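Local coordinates for Blr3880 protein (Bradyrhizobium japonicum, PDB 2OOD) that probably catalyses the zinc-dependent hydrolytic deamination of guanine to xanthine, releasing ammonia, at residues R184-L189 and Q220-E225; E214-C219 and L256-K261; N25-A30 and R432-A437. All blocks are in the same frame, centred on the assembly; numbering follows the deposited sequence.

Overall arrangement
The three contacts illustrate how contact chemistry follows position in a fold. Contacts 1 and 2 share helix 213-225, which meets helix 179-193 through its C-terminal half and helix 255-260 through an earlier turn; their centres are 14 Å apart. Contact 2 is buried and its direct touches are apolar, with a water between two lysines beyond them. Contact 1 is partly buried and adds a salt-bridge network to a leucine packed between helices. Contact 3 lies at the surface on the opposite side of the chain's centre, about 45 Å from contact 1 and 43 Å from contact 2, centre to centre. It joins 25-30 and 432-437 by modest apolar packing and a methylene set against a carboxylate oxygen.

Contact 1 of 3, residues R184-L189 and Q220-E225; sequences RDSKRL and QRLKHE
L222 presses the two ends of its fork against S186 and K187, and this forms the apolar part of the contact. Its CD1 meets S186 CB at 3.5 Å, while the other branch, CD2, lies 3.9 Å from K187 CD and so packs against the methylene chain of the lysine and not its charge. The hydroxyl of S186 is occupied elsewhere: OG bonds to the backbone O of F182 one turn earlier, and the serine offers L222 mainly its CB. Deeper down, L222 also reaches I203 of strand 199-205, and S186 reaches Y201 of the same strand.

The arrangement is that of neighbouring outer helices in the TIM barrel of the amidohydrolases. Helices 179-193 and 213-225 follow the adjacent parallel strands 160-166 and 199-205, and run in nearly the same direction: their short segments cross at -24°, with axes 10.8 Å apart at closest approach.

Charge takes over toward the outer side of the pair. K187 sends its CG anti to the backbone N (chi1 -159°), and bends at chi2 and chi4 carry the ammonium over to E225, the two side chains crossing at about a right angle; K187 NZ forms a salt bridge with E225 OE1 at 3.1 Å. The phenol of Y183 hydrogen-bonds to that same oxygen. E225 OE2 uses its syn lone pair for R221 NH1, 3.0 Å away within its own helix, the oxygen lying 32° out of the plane of the R221 guanidinium. The acid thus lies between two cations, K187 NZ and R221 NH1 being 5.9 Å apart, and probably eases their mutual repulsion. With an alanine here the carboxylate is gone, and K187 and R221 would probably be left without their shared counter-charge.

Contact 2 of 3, residues E214-C219 and L256-K261; sequences ELLKAC and LGVYEK
L216 supplies the apolar contact from helix 213-225, splitting its two methyls between V258 and Y259 of helix 255-260. Its CD1 meets V258 CG1 at 3.7 Å, the two side chains crossing at about a right angle. That valine methyl reaches across because it stands anti to its own backbone nitrogen (chi1 180°). The other methyl, L216 CD2, approaches the Y259 ring at its edge, close to the ring plane, and is nearest to CE1 at 4.2 Å. L216 also rests on P205, A211 and F262, so the leucine is enclosed by more than the facing helix.

Across the two segments the polar link is a water. It accepts from K217 NZ at 3.0 Å and from K261 NZ at 2.9 Å, while the ammonium nitrogens stay 5.7 Å apart. K261 NZ has a counter-charge in D251, which probably lowers the cost of bringing two lysines to one water.

On the inner side, the hydroxyl of Y259 is hydrogen-bonded to H234 O, A208 N and T233 OG1, tying the ring to the end of strand 230-234 and to the loop after strand 199-205. H234 is a zinc ligand and lines the guanine pocket, and the tyrosine side chain lies about 8 Å from the bound base at nearest approach. Bonding to the backbone of H234 is consistent with a second-shell place for Y259 behind that zinc ligand of an amidohydrolase TIM barrel.

Contact 3 of 3, residues N25-A30 and R432-A437; sequences NEQAAA and RTVDEA
V434, in the first turn of helix 434-447, turns both methyls toward the short 3-10 segment and the start of strand 30-33. Its CG2 stands anti to the backbone nitrogen and meets A30 CB at 3.8 Å; CG1, lodged between the backbone N and the carbonyl carbon (chi1 62°), is 4.3 Å from Q27 CB. Behind these touches the valine packs on F13 and F32, which carries the contact into the adjoining strands.

Q27 is the second large contributor. Its chi1 (-53°) sets CG anti to the carbonyl carbon and against D435, and the bend at chi2 turns the amide. D435 OD1 lies 3.1 Å from Q27 CG, a plain van der Waals neighbour; the amide sits farther off, with Q27 NE2 4.2 Å from D435 OD1 and the amide and carboxylate planes 56° apart. Y375 of helix 374-380 touches Q27, A30 and D435, so an aromatic residue from a third element borders the joint.

D435 lies in the first turn of helix 434-447, whose start is capped by T433, its OG1 accepting from E436 N. R432 grips the E436 carboxylate side-on, NE to OE1 and NH2 to OE2. The side-chain hydrogen bonds described here lie within 432-437, around the helix start, while cohesion with 25-30 comes from aliphatic packing; the negative charge of D435 is probably eased by its position near the helix N-terminus.

Contact 1 of 3, residues R184-L189 and Q220-E225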
loop_
_atom_site.group_PDB
_atom_site.type_symbol
_atom_site.label_atom_id
_atom_site.label_comp_id
_atom_site.label_asym_id
_atom_site.label_seq_id
_atom_site.Cartn_x
_atom_site.Cartn_y
_atom_site.Cartn_z
ATOM N N ARG A 184 -18.136 35.910 -5.627
ATOM C CA ARG A 184 -18.401 36.739 -4.460
ATOM C C ARG A 184 -17.680 36.172 -3.238
ATOM O O ARG A 184 -16.839 36.846 -2.637
ATOM C CB ARG A 184 -19.905 36.788 -4.202
ATOM C CG ARG A 184 -20.339 37.737 -3.093
ATOM C CD ARG A 184 -21.765 37.396 -2.671
ATOM N NE ARG A 184 -21.824 36.036 -2.131
ATOM C CZ ARG A 184 -22.945 35.342 -1.953
ATOM N NH1 ARG A 184 -24.119 35.880 -2.280
ATOM N NH2 ARG A 184 -22.894 34.113 -1.440
ATOM N N ASP A 185 -18.000 34.927 -2.887
ATOM C CA ASP A 185 -17.387 34.281 -1.731
ATOM C C ASP A 185 -15.867 34.147 -1.830
ATOM O O ASP A 185 -15.158 34.424 -0.858
ATOM C CB ASP A 185 -18.016 32.910 -1.487
ATOM C CG ASP A 185 -19.512 32.995 -1.234
ATOM O OD1 ASP A 185 -19.981 34.044 -0.746
ATOM O OD2 ASP A 185 -20.224 32.007 -1.510
ATOM N N SER A 186 -15.357 33.733 -2.989
ATOM C CA SER A 186 -13.910 33.588 -3.158
ATOM C C SER A 186 -13.218 34.923 -2.926
ATOM O O SER A 186 -12.133 34.984 -2.342
ATOM C CB SER A 186 -13.568 33.090 -4.566
ATOM O OG SER A 186 -14.018 31.761 -4.756
ATOM N N LYS A 187 -13.864 35.988 -3.394
ATOM C CA LYS A 187 -13.336 37.340 -3.275
ATOM C C LYS A 187 -13.255 37.724 -1.797
ATOM O O LYS A 187 -12.279 38.337 -1.344
ATOM C CB LYS A 187 -14.248 38.310 -4.034
ATOM C CG LYS A 187 -13.586 39.619 -4.425
ATOM C CD LYS A 187 -12.555 39.417 -5.536
ATOM C CE LYS A 187 -11.728 40.693 -5.780
ATOM N NZ LYS A 187 -12.562 41.890 -6.119
ATOM N N ARG A 188 -14.286 37.351 -1.048
ATOM C CA ARG A 188 -14.333 37.647 0.375
ATOM C C ARG A 188 -13.252 36.869 1.112
ATOM O O ARG A 188 -12.504 37.435 1.915
ATOM C CB ARG A 188 -15.707 37.276 0.945
ATOM C CG ARG A 188 -15.823 37.447 2.451
ATOM C CD ARG A 188 -17.266 37.338 2.905
ATOM N NE ARG A 188 -17.774 35.972 2.824
ATOM C CZ ARG A 188 -17.315 34.956 3.555
ATOM N NH1 ARG A 188 -16.326 35.149 4.427
ATOM N NH2 ARG A 188 -17.851 33.746 3.427
ATOM N N LEU A 189 -13.172 35.571 0.824
ATOM C CA LEU A 189 -12.208 34.696 1.473
ATOM C C LEU A 189 -10.768 35.095 1.188
ATOM O O LEU A 189 -9.903 34.958 2.056
ATOM C CB LEU A 189 -12.460 33.246 1.057
ATOM C CG LEU A 189 -13.856 32.733 1.416
ATOM C CD1 LEU A 189 -14.046 31.342 0.851
ATOM C CD2 LEU A 189 -14.042 32.733 2.922
ATOM N N GLN A 220 -10.852 32.960 -13.747
ATOM C CA GLN A 220 -9.952 33.770 -14.550
ATOM C C GLN A 220 -9.945 35.181 -13.975
ATOM O O GLN A 220 -8.876 35.749 -13.726
ATOM C CB GLN A 220 -10.421 33.786 -16.005
ATOM C CG GLN A 220 -9.638 34.717 -16.906
ATOM C CD GLN A 220 -10.100 34.640 -18.354
ATOM O OE1 GLN A 220 -11.305 34.548 -18.636
ATOM N NE2 GLN A 220 -9.147 34.692 -19.281
ATOM N N ARG A 221 -11.138 35.736 -13.755
ATOM C CA ARG A 221 -11.260 37.079 -13.192
ATOM C C ARG A 221 -10.557 37.158 -11.833
ATOM O O ARG A 221 -9.772 38.080 -11.575
ATOM C CB ARG A 221 -12.735 37.473 -13.030
ATOM C CG ARG A 221 -12.929 38.675 -12.116
ATOM C CD ARG A 221 -13.843 39.737 -12.711
ATOM N NE ARG A 221 -15.223 39.667 -12.226
ATOM C CZ ARG A 221 -15.844 40.665 -11.597
ATOM N NH1 ARG A 221 -15.206 41.808 -11.367
ATOM N NH2 ARG A 221 -17.112 40.536 -11.222
ATOM N N LEU A 222 -10.838 36.186 -10.969
ATOM C CA LEU A 222 -10.227 36.152 -9.654
ATOM C C LEU A 222 -8.707 36.169 -9.752
ATOM O O LEU A 222 -8.037 36.951 -9.076
ATOM C CB LEU A 222 -10.687 34.903 -8.908
ATOM C CG LEU A 222 -12.096 34.995 -8.332
ATOM C CD1 LEU A 222 -12.597 33.625 -7.911
ATOM C CD2 LEU A 222 -12.068 35.957 -7.153
ATOM N N LYS A 223 -8.163 35.306 -10.599
ATOM C CA LYS A 223 -6.718 35.223 -10.760
ATOM C C LYS A 223 -6.147 36.534 -11.286
ATOM O O LYS A 223 -5.005 36.893 -10.990
ATOM C CB LYS A 223 -6.365 34.067 -11.705
ATOM C CG LYS A 223 -4.886 33.947 -12.029
ATOM C CD LYS A 223 -4.015 33.774 -10.788
ATOM C CE LYS A 223 -2.549 33.655 -11.193
ATOM N NZ LYS A 223 -1.634 33.489 -10.040
ATOM N N HIS A 224 -6.952 37.255 -12.059
ATOM C CA HIS A 224 -6.508 38.523 -12.628
ATOM C C HIS A 224 -6.472 39.655 -11.605
ATOM O O HIS A 224 -5.579 40.510 -11.642
ATOM C CB HIS A 224 -7.412 38.951 -13.780
ATOM C CG HIS A 224 -7.017 40.263 -14.379
ATOM N ND1 HIS A 224 -7.935 41.233 -14.726
ATOM C CD2 HIS A 224 -5.798 40.773 -14.676
ATOM C CE1 HIS A 224 -7.297 42.284 -15.211
ATOM N NE2 HIS A 224 -5.999 42.031 -15.191
ATOM N N GLU A 225 -7.454 39.664 -10.710
ATOM C CA GLU A 225 -7.551 40.691 -9.677
ATOM C C GLU A 225 -6.691 40.325 -8.467
ATOM O O GLU A 225 -6.507 41.140 -7.566
ATOM C CB GLU A 225 -9.015 40.857 -9.234
ATOM C CG GLU A 225 -10.010 40.973 -10.392
ATOM C CD GLU A 225 -11.469 40.988 -9.942
ATOM O OE1 GLU A 225 -11.745 40.586 -8.789
ATOM O OE2 GLU A 225 -12.344 41.388 -10.747
#

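Contact 2 of 3, residues E214-C219 and L256-K261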
loop_
_atom_site.group_PDB
_atom_site.type_symbol
_atom_site.label_atom_id
_atom_site.label_comp_id
_atom_site.label_asym_id
_atom_site.label_seq_id
_atom_site.Cartn_x
_atom_site.Cartn_y
_atom_site.Cartn_z
ATOM N N GLU A 214 -18.608 29.648 -17.402
ATOM C CA GLU A 214 -18.798 30.875 -16.618
ATOM C C GLU A 214 -17.978 30.767 -15.325
ATOM O O GLU A 214 -17.289 31.718 -14.928
ATOM C CB GLU A 214 -20.271 31.108 -16.256
ATOM C CG GLU A 214 -21.202 31.233 -17.443
ATOM C CD GLU A 214 -21.814 29.893 -17.839
ATOM O OE1 GLU A 214 -22.619 29.351 -17.026
ATOM O OE2 GLU A 214 -21.488 29.387 -18.950
ATOM N N LEU A 215 -18.058 29.602 -14.679
ATOM C CA LEU A 215 -17.326 29.356 -13.444
ATOM C C LEU A 215 -15.823 29.503 -13.691
ATOM O O LEU A 215 -15.109 30.099 -12.889
ATOM C CB LEU A 215 -17.637 27.955 -12.915
ATOM C CG LEU A 215 -16.921 27.542 -11.626
ATOM C CD1 LEU A 215 -17.248 28.533 -10.532
ATOM C CD2 LEU A 215 -17.345 26.138 -11.224
ATOM N N LEU A 216 -15.343 28.969 -14.807
ATOM C CA LEU A 216 -13.923 29.073 -15.115
ATOM C C LEU A 216 -13.576 30.502 -15.504
ATOM O O LEU A 216 -12.450 30.953 -15.288
ATOM C CB LEU A 216 -13.540 28.115 -16.245
ATOM C CG LEU A 216 -13.553 26.631 -15.875
ATOM C CD1 LEU A 216 -13.298 25.790 -17.110
ATOM C CD2 LEU A 216 -12.500 26.362 -14.823
ATOM N N LYS A 217 -14.540 31.217 -16.077
ATOM C CA LYS A 217 -14.291 32.601 -16.466
ATOM C C LYS A 217 -14.179 33.426 -15.174
ATOM O O LYS A 217 -13.438 34.416 -15.104
ATOM C CB LYS A 217 -15.421 33.126 -17.365
ATOM C CG LYS A 217 -15.031 34.396 -18.122
ATOM C CD LYS A 217 -16.105 34.864 -19.123
ATOM C CE LYS A 217 -16.071 34.092 -20.470
ATOM N NZ LYS A 217 -16.559 32.662 -20.423
ATOM N N ALA A 218 -14.907 32.986 -14.148
ATOM C CA ALA A 218 -14.890 33.641 -12.849
ATOM C C ALA A 218 -13.510 33.438 -12.206
ATOM O O ALA A 218 -12.935 34.373 -11.630
ATOM C CB ALA A 218 -15.981 33.051 -11.955
ATOM N N CYS A 219 -12.985 32.216 -12.308
ATOM C CA CYS A 219 -11.671 31.897 -11.751
ATOM C C CYS A 219 -10.641 32.755 -12.452
ATOM O O CYS A 219 -9.676 33.210 -11.842
ATOM C CB CYS A 219 -11.324 30.424 -11.974
ATOM S SG CYS A 219 -12.408 29.270 -11.123
ATOM N N LEU A 256 -5.831 20.021 -20.578
ATOM C CA LEU A 256 -5.053 21.190 -20.180
ATOM C C LEU A 256 -5.511 22.415 -20.972
ATOM O O LEU A 256 -5.445 23.540 -20.484
ATOM C CB LEU A 256 -3.562 20.942 -20.426
ATOM C CG LEU A 256 -2.578 22.062 -20.072
ATOM C CD1 LEU A 256 -2.642 22.363 -18.595
ATOM C CD2 LEU A 256 -1.177 21.644 -20.442
ATOM N N GLY A 257 -5.982 22.189 -22.193
ATOM C CA GLY A 257 -6.432 23.282 -23.037
ATOM C C GLY A 257 -7.599 24.049 -22.451
ATOM O O GLY A 257 -7.729 25.257 -22.669
ATOM N N VAL A 258 -8.455 23.352 -21.709
ATOM C CA VAL A 258 -9.607 23.986 -21.091
ATOM C C VAL A 258 -9.165 25.068 -20.112
ATOM O O VAL A 258 -9.723 26.164 -20.100
ATOM C CB VAL A 258 -10.461 22.963 -20.330
ATOM C CG1 VAL A 258 -11.664 23.659 -19.696
ATOM C CG2 VAL A 258 -10.908 21.859 -21.274
ATOM N N TYR A 259 -8.161 24.759 -19.293
ATOM C CA TYR A 259 -7.657 25.713 -18.309
ATOM C C TYR A 259 -6.834 26.834 -18.923
ATOM O O TYR A 259 -6.783 27.926 -18.365
ATOM C CB TYR A 259 -6.816 25.005 -17.243
ATOM C CG TYR A 259 -7.589 23.985 -16.448
ATOM C CD1 TYR A 259 -8.758 24.331 -15.789
ATOM C CD2 TYR A 259 -7.167 22.668 -16.377
ATOM C CE1 TYR A 259 -9.492 23.387 -15.087
ATOM C CE2 TYR A 259 -7.890 21.718 -15.677
ATOM C CZ TYR A 259 -9.052 22.081 -15.038
ATOM O OH TYR A 259 -9.789 21.129 -14.362
ATOM N N GLU A 260 -6.171 26.568 -20.048
ATOM C CA GLU A 260 -5.370 27.600 -20.703
ATOM C C GLU A 260 -6.292 28.634 -21.348
ATOM O O GLU A 260 -5.957 29.816 -21.441
ATOM C CB GLU A 260 -4.470 26.986 -21.772
ATOM C CG GLU A 260 -3.334 26.151 -21.236
ATOM C CD GLU A 260 -2.678 25.316 -22.320
ATOM O OE1 GLU A 260 -3.389 24.493 -22.947
ATOM O OE2 GLU A 260 -1.458 25.480 -22.543
ATOM N N LYS A 261 -7.454 28.177 -21.795
ATOM C CA LYS A 261 -8.428 29.058 -22.422
ATOM C C LYS A 261 -8.772 30.188 -21.465
ATOM O O LYS A 261 -9.231 31.246 -21.884
ATOM C CB LYS A 261 -9.701 28.273 -22.781
ATOM C CG LYS A 261 -10.872 29.133 -23.271
ATOM C CD LYS A 261 -12.155 28.310 -23.455
ATOM C CE LYS A 261 -13.330 29.192 -23.881
ATOM N NZ LYS A 261 -14.676 28.521 -23.813
HETATM O O HOH W 1 -15.742 31.064 -22.832
#

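Contact 3 of 3, residues N25-A30 and R432-A437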
loop_
_atom_site.group_PDB
_atom_site.type_symbol
_atom_site.label_atom_id
_atom_site.label_comp_id
_atom_site.label_asym_id
_atom_site.label_seq_id
_atom_site.Cartn_x
_atom_site.Cartn_y
_atom_site.Cartn_z
ATOM N N ASN A 25 24.743 9.521 -8.744
ATOM C CA ASN A 25 25.395 10.223 -7.645
ATOM C C ASN A 25 24.408 11.117 -6.907
ATOM O O ASN A 25 24.665 12.300 -6.677
ATOM C CB ASN A 25 26.546 11.055 -8.201
ATOM C CG ASN A 25 27.368 11.687 -7.122
ATOM O OD1 ASN A 25 27.773 11.016 -6.165
ATOM N ND2 ASN A 25 27.631 12.981 -7.261
ATOM N N GLU A 26 23.282 10.533 -6.518
ATOM C CA GLU A 26 22.227 11.266 -5.837
ATOM C C GLU A 26 22.612 11.815 -4.474
ATOM O O GLU A 26 22.024 12.799 -4.023
ATOM C CB GLU A 26 20.996 10.376 -5.717
ATOM C CG GLU A 26 20.676 9.639 -7.000
ATOM C CD GLU A 26 19.276 9.059 -7.003
ATOM O OE1 GLU A 26 18.313 9.838 -7.148
ATOM O OE2 GLU A 26 19.134 7.828 -6.853
ATOM N N GLN A 27 23.599 11.198 -3.826
ATOM C CA GLN A 27 24.057 11.641 -2.507
ATOM C C GLN A 27 24.351 13.138 -2.531
ATOM O O GLN A 27 24.147 13.838 -1.546
ATOM C CB GLN A 27 25.333 10.907 -2.099
ATOM C CG GLN A 27 25.254 9.388 -2.154
ATOM C CD GLN A 27 25.287 8.824 -3.584
ATOM O OE1 GLN A 27 24.251 8.692 -4.263
ATOM N NE2 GLN A 27 26.497 8.494 -4.050
ATOM N N ALA A 28 24.835 13.610 -3.671
ATOM C CA ALA A 28 25.178 15.007 -3.860
ATOM C C ALA A 28 23.993 15.946 -3.707
ATOM O O ALA A 28 24.176 17.156 -3.555
ATOM C CB ALA A 28 25.800 15.194 -5.233
ATOM N N ALA A 29 22.779 15.413 -3.760
ATOM C CA ALA A 29 21.604 16.265 -3.630
ATOM C C ALA A 29 21.168 16.336 -2.174
ATOM O O ALA A 29 20.432 17.241 -1.780
ATOM C CB ALA A 29 20.464 15.736 -4.506
ATOM N N ALA A 30 21.644 15.382 -1.377
ATOM C CA ALA A 30 21.308 15.308 0.040
ATOM C C ALA A 30 22.335 16.001 0.939
ATOM O O ALA A 30 23.456 16.299 0.522
ATOM C CB ALA A 30 21.160 13.848 0.457
ATOM N N ARG A 432 25.442 6.416 10.169
ATOM C CA ARG A 432 26.705 7.147 10.273
ATOM C C ARG A 432 27.111 7.939 9.032
ATOM O O ARG A 432 28.017 8.774 9.099
ATOM C CB ARG A 432 27.816 6.164 10.648
ATOM C CG ARG A 432 27.476 5.367 11.903
ATOM C CD ARG A 432 28.242 4.070 11.989
ATOM N NE ARG A 432 28.011 3.228 10.821
ATOM C CZ ARG A 432 28.495 1.998 10.685
ATOM N NH1 ARG A 432 29.235 1.466 11.652
ATOM N NH2 ARG A 432 28.253 1.302 9.582
ATOM N N THR A 433 26.443 7.680 7.909
ATOM C CA THR A 433 26.742 8.375 6.654
ATOM C C THR A 433 25.460 8.663 5.883
ATOM O O THR A 433 24.437 8.018 6.114
ATOM C CB THR A 433 27.634 7.526 5.751
ATOM O OG1 THR A 433 26.924 6.344 5.374
ATOM C CG2 THR A 433 28.897 7.118 6.474
ATOM N N VAL A 434 25.518 9.618 4.958
ATOM C CA VAL A 434 24.347 9.962 4.165
ATOM C C VAL A 434 23.751 8.734 3.465
ATOM O O VAL A 434 22.536 8.643 3.299
ATOM C CB VAL A 434 24.676 11.021 3.103
ATOM C CG1 VAL A 434 25.705 10.484 2.138
ATOM C CG2 VAL A 434 23.416 11.419 2.373
ATOM N N ASP A 435 24.601 7.793 3.063
ATOM C CA ASP A 435 24.133 6.580 2.394
ATOM C C ASP A 435 23.369 5.686 3.366
ATOM O O ASP A 435 22.338 5.107 3.007
ATOM C CB ASP A 435 25.311 5.786 1.816
ATOM C CG ASP A 435 26.226 6.639 0.947
ATOM O OD1 ASP A 435 25.799 7.048 -0.171
ATOM O OD2 ASP A 435 27.376 6.906 1.395
ATOM N N GLU A 436 23.872 5.550 4.589
ATOM C CA GLU A 436 23.186 4.708 5.554
ATOM C C GLU A 436 21.860 5.359 5.913
ATOM O O GLU A 436 20.868 4.673 6.125
ATOM C CB GLU A 436 24.029 4.504 6.818
ATOM C CG GLU A 436 25.372 3.836 6.575
ATOM C CD GLU A 436 26.048 3.378 7.859
ATOM O OE1 GLU A 436 26.163 4.193 8.806
ATOM O OE2 GLU A 436 26.471 2.202 7.922
ATOM N N ALA A 437 21.841 6.687 5.963
ATOM C CA ALA A 437 20.622 7.407 6.295
ATOM C C ALA A 437 19.591 7.173 5.195
ATOM O O ALA A 437 18.447 6.812 5.466
ATOM C CB ALA A 437 20.913 8.897 6.447
#